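Long-range contacts in 4-hydroxybutyrate CoA-transferase (Porphyromonas gingivalis, PDB 3D3U), which probably transfers coenzyme A between carboxylic acids, with 4-hydroxybutyrate and acetate as likely partners: residues P263-T268 and N284-C289; Q159-G164 and D279-N284; E239-G244 and S269-S274. All coordinates share one frame; numbering follows the deposited sequence.

In the fold
Interactions 1 and 2 both hold the unit formed by strand 266-268, helix 275-281 and strand 287-289, and they share N284. Interaction 1 pairs its two strands within the mixed sheet that also holds strands 235-237 and 164-165, whereas interaction 2 docks the end of its helix on the loop leading into edge strand 164-165, which is bonded in turn to C289. Both are partly buried. Interaction 3 lies deeper, its centre about 8 Å from that of the chain, where the segments beyond strands 235-237 and 266-268 continue side by side. Parallel main-chain bonds, mostly weak, with buried valine and isoleucine mark the first contact, an asparagine amide the second, and aromatic packing with a carboxylate at a helix start the third.

Interaction 1 (P263-T268 and N284-C289); sequences PEKVVT and NPVIEC
V266 and I287 stand side by side on one face of a parallel strand pair, the two strands of a beta-alpha-beta unit whose crossover is helix 275-281. V266 pairs with I287, V267 with E288 and T268 with C289, the strand axes running 22° apart. The close-packed part is the face bearing V266, I287, T268 and C289. All four are buried there, V266 resting also on I236 of the next strand and I287 on I163. Main-chain bonding is firmest at the start, where V266 N donates to V286 O at 2.8 Å. The following bonds, E288 N to V266 O at 3.3 Å and T268 N to E288 O at 3.4 Å, are weak.

More open are the K265-E288 pair and the partly exposed turn at N284-V286, where N284 OD1 accepts from V286 N in an Asx turn. E288 CG lies anti to the carbonyl carbon (chi1 -70°), and its extended chain brings the carboxylate across the aliphatic part of K265, the two chains crossing at a slant; E288 OE1 also has a weak bond with Y290 OH. K265 NZ makes a long salt bridge to E288 OE2 at 3.9 Å and a weak hydrogen bond to P285 O at 3.1 Å.

Interaction 2 (Q159-G164 and D279-N284); sequences QMPFIG and DFVNNN
F162 is bonded through both its backbone N and its backbone O to the chain leaving helix 275-281. F162 N donates to the side-chain oxygen N282 OD1 over 2.8 Å, with a nearly straight N-H...O angle of 167°. The donor sits above the plane of the asparagine amide, 37° out of it. N282 is the first residue to leave the helical conformation, and its CG is anti to its own backbone N (chi1 -170°), which carries CG toward the loop; OD1 there meets F162 N. The second bond runs the other way: N283 N donates to F162 O at 2.6 Å. Main chain and side chain of consecutive residues thus hold both polar backbone atoms of F162.

Apolar contacts flank this pair of bonds. V281 CG2 is shared by two partners, meeting I163 CD1 at 3.5 Å and P161 CB at 4.1 Å, with both side chains lying at a slant to the valine. P161 CB also rests against N282 CB at 3.6 Å, beside the amide that grips F162. I163 reaches further, to I271 and to C289 of the neighbouring strand, whereas the F162 ring leads away from the helix end and touches S125.

Within the helix end, N284 ND2 makes a weak hydrogen bond to F280 O at 3.5 Å and lies over one face of the F280 ring toward its rim, while OD1 of the same amide serves V286 N.

The arrangement is an inter-domain junction: the loop from strand 151-157 of the first parallel sheet, on its way to edge strand 164-165 of the second, is docked on a crossover helix of that second, Rossmann-like sheet.

Interaction 3 (E239-G244 and S269-S274); sequences EMFTDG and SLIFGS
F241 and I271 pack side by side at the apolar centre, where the segments following the neighbouring parallel strands 235-237 and 266-268 of the Rossmann-like sheet run on together, each toward its helix. I271 CG1 lies 3.8 Å above one face of the F241 ring, toward its rim, in a CH-pi contact, and I271 CD1 meets F241 CZ at 3.6 Å. L277 of helix 275-281 touches both residues.

M240, L270 and F272 gather on the other side of the paired chains. L270 CG touches M240 CB at 3.8 Å, and M240 SD approaches F272 CZ at 3.9 Å in an oblique Met-aromatic contact. F272 is also met edge-to-face by F62.

Between these two groups the backbones, running nearly alongside and 17° apart in direction, form a single bridge at F241 and I271. F241 N donates to L270 O at 3.2 Å; weak bonds lie before and after it, L270 N to E239 O and F272 N to F241 O.

The polar edge lies at the start of helix 275-281. G273 has no side chain, and its backbone takes angles (phi 161°, psi -140°) that suit a glycine; D243 OD2 comes within 3.4 Å of its CA. S274 is the N-cap of the helix, its OG bonded to L277 N. The D243 carboxylate takes two hydrogen bonds from S274 near the helix start, where the helix N-terminus would probably stabilise its negative charge. S274 OG donates to D243 OD1 at 2.6 Å, while S274 N reaches the syn lone pair of D243 OD2 at 3.0 Å.

Interaction 1 (P263-T268 and N284-C289)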
loop_
_atom_site.group_PDB
_atom_site.type_symbol
_atom_site.label_atom_id
_atom_site.label_comp_id
_atom_site.label_asym_id
_atom_site.label_seq_id
_atom_site.Cartn_x
_atom_site.Cartn_y
_atom_site.Cartn_z
ATOM N N PRO A 263 -9.457 1.459 18.159
ATOM C CA PRO A 263 -8.704 2.263 19.129
ATOM C C PRO A 263 -7.547 1.457 19.664
ATOM O O PRO A 263 -7.664 0.252 19.867
ATOM C CB PRO A 263 -9.719 2.535 20.203
ATOM C CG PRO A 263 -10.671 1.469 20.059
ATOM C CD PRO A 263 -10.842 1.231 18.589
ATOM N N GLU A 264 -6.424 2.115 19.814
ATOM C CA GLU A 264 -5.186 1.518 20.304
ATOM C C GLU A 264 -4.491 0.564 19.364
ATOM O O GLU A 264 -3.750 -0.254 19.802
ATOM C CB GLU A 264 -5.357 0.919 21.687
ATOM C CG GLU A 264 -5.787 1.962 22.684
ATOM C CD GLU A 264 -5.611 1.524 24.144
ATOM O OE1 GLU A 264 -5.236 0.339 24.340
ATOM O OE2 GLU A 264 -5.842 2.370 25.102
ATOM N N LYS A 265 -4.711 0.641 18.058
ATOM C CA LYS A 265 -3.943 -0.260 17.167
ATOM C C LYS A 265 -3.689 0.392 15.848
ATOM O O LYS A 265 -4.363 1.376 15.545
ATOM C CB LYS A 265 -4.586 -1.653 17.008
ATOM C CG LYS A 265 -6.073 -1.699 17.052
ATOM C CD LYS A 265 -6.558 -3.101 17.528
ATOM C CE LYS A 265 -6.312 -3.496 18.997
ATOM N NZ LYS A 265 -4.935 -3.881 19.122
ATOM N N VAL A 266 -2.680 -0.107 15.128
ATOM C CA VAL A 266 -2.285 0.540 13.897
ATOM C C VAL A 266 -2.853 -0.359 12.880
ATOM O O VAL A 266 -2.487 -1.550 12.830
ATOM C CB VAL A 266 -0.769 0.573 13.608
ATOM C CG1 VAL A 266 -0.054 1.656 14.342
ATOM C CG2 VAL A 266 -0.177 -0.611 14.103
ATOM N N VAL A 267 -3.729 0.185 12.043
ATOM C CA VAL A 267 -4.256 -0.634 11.011
ATOM C C VAL A 267 -3.684 -0.300 9.656
ATOM O O VAL A 267 -3.575 0.859 9.350
ATOM C CB VAL A 267 -5.778 -0.781 11.134
ATOM C CG1 VAL A 267 -6.064 -1.032 12.585
ATOM C CG2 VAL A 267 -6.603 0.420 10.669
ATOM N N THR A 268 -3.188 -1.307 8.924
ATOM C CA THR A 268 -3.127 -1.321 7.445
ATOM C C THR A 268 -3.634 -2.600 6.649
ATOM O O THR A 268 -4.346 -3.572 7.108
ATOM C CB THR A 268 -1.671 -0.992 6.919
ATOM O OG1 THR A 268 -0.672 -1.787 7.573
ATOM C CG2 THR A 268 -1.245 0.341 7.334
ATOM N N ASN A 284 2.209 -9.320 17.217
ATOM C CA ASN A 284 2.157 -8.165 18.055
ATOM C C ASN A 284 0.700 -7.670 18.077
ATOM O O ASN A 284 0.127 -7.313 17.063
ATOM C CB ASN A 284 3.266 -7.172 17.640
ATOM C CG ASN A 284 3.062 -5.819 18.170
ATOM O OD1 ASN A 284 2.012 -5.488 18.728
ATOM N ND2 ASN A 284 4.051 -4.988 17.977
ATOM N N PRO A 285 0.112 -7.709 19.260
ATOM C CA PRO A 285 -1.283 -7.385 19.457
ATOM C C PRO A 285 -1.623 -6.055 18.825
ATOM O O PRO A 285 -2.682 -5.837 18.373
ATOM C CB PRO A 285 -1.383 -7.189 20.995
ATOM C CG PRO A 285 -0.295 -8.048 21.556
ATOM C CD PRO A 285 0.789 -7.997 20.538
ATOM N N VAL A 286 -0.728 -5.128 18.819
ATOM C CA VAL A 286 -1.221 -3.798 18.565
ATOM C C VAL A 286 -1.241 -3.441 17.040
ATOM O O VAL A 286 -1.604 -2.286 16.609
ATOM C CB VAL A 286 -0.455 -2.796 19.362
ATOM C CG1 VAL A 286 0.860 -2.438 18.650
ATOM C CG2 VAL A 286 -1.280 -1.645 19.374
ATOM N N ILE A 287 -0.845 -4.448 16.256
ATOM C CA ILE A 287 -0.816 -4.352 14.818
ATOM C C ILE A 287 -1.796 -5.318 14.238
ATOM O O ILE A 287 -1.872 -6.466 14.714
ATOM C CB ILE A 287 0.563 -4.621 14.322
ATOM C CG1 ILE A 287 1.289 -3.275 14.175
ATOM C CG2 ILE A 287 0.555 -5.302 12.968
ATOM C CD1 ILE A 287 2.616 -3.162 14.949
ATOM N N GLU A 288 -2.554 -4.827 13.238
ATOM C CA GLU A 288 -3.587 -5.600 12.590
ATOM C C GLU A 288 -3.811 -5.359 11.087
ATOM O O GLU A 288 -3.834 -4.167 10.610
ATOM C CB GLU A 288 -4.868 -5.384 13.336
ATOM C CG GLU A 288 -4.785 -6.047 14.696
ATOM C CD GLU A 288 -6.019 -5.745 15.522
ATOM O OE1 GLU A 288 -6.723 -4.792 15.150
ATOM O OE2 GLU A 288 -6.301 -6.459 16.522
ATOM N N CYS A 289 -4.024 -6.443 10.317
ATOM C CA CYS A 289 -4.240 -6.220 8.907
ATOM C C CYS A 289 -5.645 -6.358 8.507
ATOM O O CYS A 289 -6.396 -7.072 9.135
ATOM C CB CYS A 289 -3.346 -7.130 8.118
ATOM S SG CYS A 289 -1.632 -6.508 8.215
#

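Interaction 2 (Q159-G164 and D279-N284)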
loop_
_atom_site.group_PDB
_atom_site.type_symbol
_atom_site.label_atom_id
_atom_site.label_comp_id
_atom_site.label_asym_id
_atom_site.label_seq_id
_atom_site.Cartn_x
_atom_site.Cartn_y
_atom_site.Cartn_z
ATOM N N GLN A 159 9.301 -18.157 8.251
ATOM C CA GLN A 159 9.731 -16.789 8.461
ATOM C C GLN A 159 8.581 -15.735 8.378
ATOM O O GLN A 159 8.757 -14.601 8.883
ATOM C CB GLN A 159 10.790 -16.424 7.422
ATOM C CG GLN A 159 12.089 -15.872 7.957
ATOM C CD GLN A 159 13.107 -16.940 7.867
ATOM O OE1 GLN A 159 14.277 -16.727 7.456
ATOM N NE2 GLN A 159 12.653 -18.167 8.191
ATOM N N MET A 160 7.449 -16.045 7.725
ATOM C CA MET A 160 6.346 -15.031 7.570
ATOM C C MET A 160 5.811 -14.718 8.952
ATOM O O MET A 160 5.422 -15.647 9.638
ATOM C CB MET A 160 5.167 -15.555 6.704
ATOM C CG MET A 160 4.029 -14.533 6.571
ATOM S SD MET A 160 4.558 -12.944 5.746
ATOM C CE MET A 160 4.867 -13.423 4.094
ATOM N N PRO A 161 5.804 -13.461 9.379
ATOM C CA PRO A 161 5.206 -13.061 10.655
ATOM C C PRO A 161 3.696 -13.279 10.774
ATOM O O PRO A 161 2.983 -13.309 9.787
ATOM C CB PRO A 161 5.463 -11.538 10.697
ATOM C CG PRO A 161 5.781 -11.178 9.420
ATOM C CD PRO A 161 6.387 -12.303 8.701
ATOM N N PHE A 162 3.229 -13.365 11.995
ATOM C CA PHE A 162 1.868 -13.616 12.248
ATOM C C PHE A 162 1.326 -12.341 12.754
ATOM O O PHE A 162 1.733 -11.898 13.829
ATOM C CB PHE A 162 1.717 -14.668 13.363
ATOM C CG PHE A 162 0.305 -15.240 13.478
ATOM C CD1 PHE A 162 -0.680 -14.595 14.245
ATOM C CD2 PHE A 162 -0.042 -16.402 12.814
ATOM C CE1 PHE A 162 -1.970 -15.091 14.355
ATOM C CE2 PHE A 162 -1.341 -16.900 12.930
ATOM C CZ PHE A 162 -2.293 -16.224 13.706
ATOM N N ILE A 163 0.342 -11.825 12.028
ATOM C CA ILE A 163 -0.344 -10.583 12.311
ATOM C C ILE A 163 -1.857 -10.792 12.167
ATOM O O ILE A 163 -2.359 -11.547 11.276
ATOM C CB ILE A 163 0.103 -9.588 11.261
ATOM C CG1 ILE A 163 1.618 -9.555 11.179
ATOM C CG2 ILE A 163 -0.554 -8.203 11.446
ATOM C CD1 ILE A 163 1.996 -8.519 10.274
ATOM N N GLY A 164 -2.597 -10.063 12.986
ATOM C CA GLY A 164 -3.983 -10.417 13.281
ATOM C C GLY A 164 -4.845 -9.433 12.595
ATOM O O GLY A 164 -4.419 -8.894 11.593
ATOM N N ASP A 279 10.499 -8.722 12.204
ATOM C CA ASP A 279 10.479 -9.151 13.607
ATOM C C ASP A 279 9.660 -8.361 14.597
ATOM O O ASP A 279 9.244 -8.937 15.566
ATOM C CB ASP A 279 11.853 -9.371 14.270
ATOM C CG ASP A 279 12.832 -10.020 13.386
ATOM O OD1 ASP A 279 12.395 -10.646 12.411
ATOM O OD2 ASP A 279 14.071 -9.921 13.560
ATOM N N PHE A 280 9.477 -7.060 14.411
ATOM C CA PHE A 280 8.624 -6.261 15.322
ATOM C C PHE A 280 7.136 -6.595 15.110
ATOM O O PHE A 280 6.348 -6.767 16.090
ATOM C CB PHE A 280 8.846 -4.777 15.062
ATOM C CG PHE A 280 7.925 -3.823 15.825
ATOM C CD1 PHE A 280 8.152 -3.513 17.191
ATOM C CD2 PHE A 280 6.897 -3.106 15.147
ATOM C CE1 PHE A 280 7.319 -2.572 17.911
ATOM C CE2 PHE A 280 6.087 -2.164 15.881
ATOM C CZ PHE A 280 6.327 -1.909 17.282
ATOM N N VAL A 281 6.711 -6.690 13.855
ATOM C CA VAL A 281 5.269 -6.927 13.668
ATOM C C VAL A 281 4.825 -8.365 13.959
ATOM O O VAL A 281 3.616 -8.670 14.196
ATOM C CB VAL A 281 4.786 -6.426 12.316
ATOM C CG1 VAL A 281 5.297 -4.944 12.153
ATOM C CG2 VAL A 281 5.194 -7.423 11.152
ATOM N N ASN A 282 5.801 -9.260 13.995
ATOM C CA ASN A 282 5.431 -10.605 14.250
ATOM C C ASN A 282 4.764 -10.685 15.615
ATOM O O ASN A 282 5.310 -10.237 16.603
ATOM C CB ASN A 282 6.657 -11.447 14.143
ATOM C CG ASN A 282 6.345 -12.914 14.162
ATOM O OD1 ASN A 282 5.203 -13.340 14.015
ATOM N ND2 ASN A 282 7.381 -13.716 14.338
ATOM N N ASN A 283 3.529 -11.188 15.629
ATOM C CA ASN A 283 2.851 -11.597 16.878
ATOM C C ASN A 283 2.759 -10.395 17.733
ATOM O O ASN A 283 3.250 -10.412 18.838
ATOM C CB ASN A 283 3.677 -12.618 17.652
ATOM C CG ASN A 283 3.268 -13.990 17.346
ATOM O OD1 ASN A 283 2.088 -14.321 17.439
ATOM N ND2 ASN A 283 4.224 -14.828 16.944
ATOM N N ASN A 284 2.209 -9.320 17.217
ATOM C CA ASN A 284 2.157 -8.165 18.055
ATOM C C ASN A 284 0.700 -7.670 18.077
ATOM O O ASN A 284 0.127 -7.313 17.063
ATOM C CB ASN A 284 3.266 -7.172 17.640
ATOM C CG ASN A 284 3.062 -5.819 18.170
ATOM O OD1 ASN A 284 2.012 -5.488 18.728
ATOM N ND2 ASN A 284 4.051 -4.988 17.977
#

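Interaction 3 (E239-G244 and S269-S274)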
loop_
_atom_site.group_PDB
_atom_site.type_symbol
_atom_site.label_atom_id
_atom_site.label_comp_id
_atom_site.label_asym_id
_atom_site.label_seq_id
_atom_site.Cartn_x
_atom_site.Cartn_y
_atom_site.Cartn_z
ATOM N N GLU A 239 -3.016 2.607 3.919
ATOM C CA GLU A 239 -2.879 1.441 3.189
ATOM C C GLU A 239 -1.531 0.780 3.341
ATOM O O GLU A 239 -1.465 -0.361 3.054
ATOM C CB GLU A 239 -3.352 1.544 1.762
ATOM C CG GLU A 239 -2.640 2.527 0.857
ATOM C CD GLU A 239 -3.065 2.283 -0.611
ATOM O OE1 GLU A 239 -2.548 1.254 -1.192
ATOM O OE2 GLU A 239 -3.905 3.106 -1.160
ATOM N N MET A 240 -0.445 1.430 3.751
ATOM C CA MET A 240 0.813 0.617 4.000
ATOM C C MET A 240 1.766 1.230 4.948
ATOM O O MET A 240 1.693 2.371 5.180
ATOM C CB MET A 240 1.567 0.287 2.724
ATOM C CG MET A 240 2.036 1.504 1.984
ATOM S SD MET A 240 2.431 1.113 0.188
ATOM C CE MET A 240 0.844 0.767 -0.701
ATOM N N PHE A 241 2.678 0.503 5.500
ATOM C CA PHE A 241 3.638 1.258 6.243
ATOM C C PHE A 241 4.973 0.576 6.323
ATOM O O PHE A 241 5.054 -0.652 6.003
ATOM C CB PHE A 241 3.101 1.675 7.628
ATOM C CG PHE A 241 2.966 0.576 8.566
ATOM C CD1 PHE A 241 1.714 0.068 8.847
ATOM C CD2 PHE A 241 4.088 -0.027 9.117
ATOM C CE1 PHE A 241 1.546 -1.076 9.724
ATOM C CE2 PHE A 241 3.958 -1.153 10.015
ATOM C CZ PHE A 241 2.658 -1.659 10.335
ATOM N N THR A 242 6.014 1.350 6.708
ATOM C CA THR A 242 7.414 0.786 6.832
ATOM C C THR A 242 7.993 0.970 8.236
ATOM O O THR A 242 7.287 1.268 9.229
ATOM C CB THR A 242 8.488 1.405 5.841
ATOM O OG1 THR A 242 7.913 1.929 4.634
ATOM C CG2 THR A 242 9.578 0.365 5.376
ATOM N N ASP A 243 9.315 0.882 8.276
ATOM C CA ASP A 243 10.075 1.080 9.505
ATOM C C ASP A 243 9.779 2.352 10.193
ATOM O O ASP A 243 10.024 2.402 11.341
ATOM C CB ASP A 243 11.562 1.021 9.242
ATOM C CG ASP A 243 11.990 -0.276 8.595
ATOM O OD1 ASP A 243 13.070 -0.780 9.006
ATOM O OD2 ASP A 243 11.326 -0.857 7.674
ATOM N N GLY A 244 9.251 3.369 9.519
ATOM C CA GLY A 244 9.072 4.684 10.167
ATOM C C GLY A 244 8.059 4.600 11.279
ATOM O O GLY A 244 8.248 5.091 12.429
ATOM N N SER A 269 -3.145 -2.594 5.416
ATOM C CA SER A 269 -3.533 -3.478 4.379
ATOM C C SER A 269 -2.240 -4.081 3.919
ATOM O O SER A 269 -2.257 -5.125 3.356
ATOM C CB SER A 269 -4.174 -2.674 3.256
ATOM O OG SER A 269 -5.004 -3.487 2.489
ATOM N N LEU A 270 -1.114 -3.466 4.163
ATOM C CA LEU A 270 0.149 -4.161 3.965
ATOM C C LEU A 270 1.267 -3.432 4.612
ATOM O O LEU A 270 1.127 -2.289 5.027
ATOM C CB LEU A 270 0.504 -4.359 2.489
ATOM C CG LEU A 270 0.523 -3.173 1.540
ATOM C CD1 LEU A 270 1.542 -3.473 0.518
ATOM C CD2 LEU A 270 -0.861 -3.021 0.887
ATOM N N ILE A 271 2.389 -4.139 4.656
ATOM C CA ILE A 271 3.648 -3.750 5.322
ATOM C C ILE A 271 4.911 -4.291 4.622
ATOM O O ILE A 271 4.992 -5.465 4.323
ATOM C CB ILE A 271 3.660 -4.350 6.702
ATOM C CG1 ILE A 271 2.358 -4.137 7.444
ATOM C CG2 ILE A 271 4.816 -3.799 7.515
ATOM C CD1 ILE A 271 2.444 -4.920 8.803
ATOM N N PHE A 272 5.940 -3.498 4.425
ATOM C CA PHE A 272 7.220 -4.064 4.066
ATOM C C PHE A 272 8.348 -3.186 4.502
ATOM O O PHE A 272 8.112 -2.015 4.808
ATOM C CB PHE A 272 7.293 -4.201 2.613
ATOM C CG PHE A 272 6.726 -3.018 1.828
ATOM C CD1 PHE A 272 5.354 -2.985 1.441
ATOM C CD2 PHE A 272 7.570 -2.027 1.325
ATOM C CE1 PHE A 272 4.839 -1.898 0.656
ATOM C CE2 PHE A 272 7.073 -0.982 0.523
ATOM C CZ PHE A 272 5.718 -0.907 0.222
ATOM N N GLY A 273 9.567 -3.698 4.570
ATOM C CA GLY A 273 10.651 -2.877 5.080
ATOM C C GLY A 273 11.771 -3.775 5.479
ATOM O O GLY A 273 12.081 -4.789 4.812
ATOM N N SER A 274 12.404 -3.449 6.579
ATOM C CA SER A 274 13.572 -4.216 6.955
ATOM C C SER A 274 13.166 -5.498 7.794
ATOM O O SER A 274 12.005 -5.642 8.255
ATOM C CB SER A 274 14.443 -3.290 7.789
ATOM O OG SER A 274 13.929 -3.265 9.130
#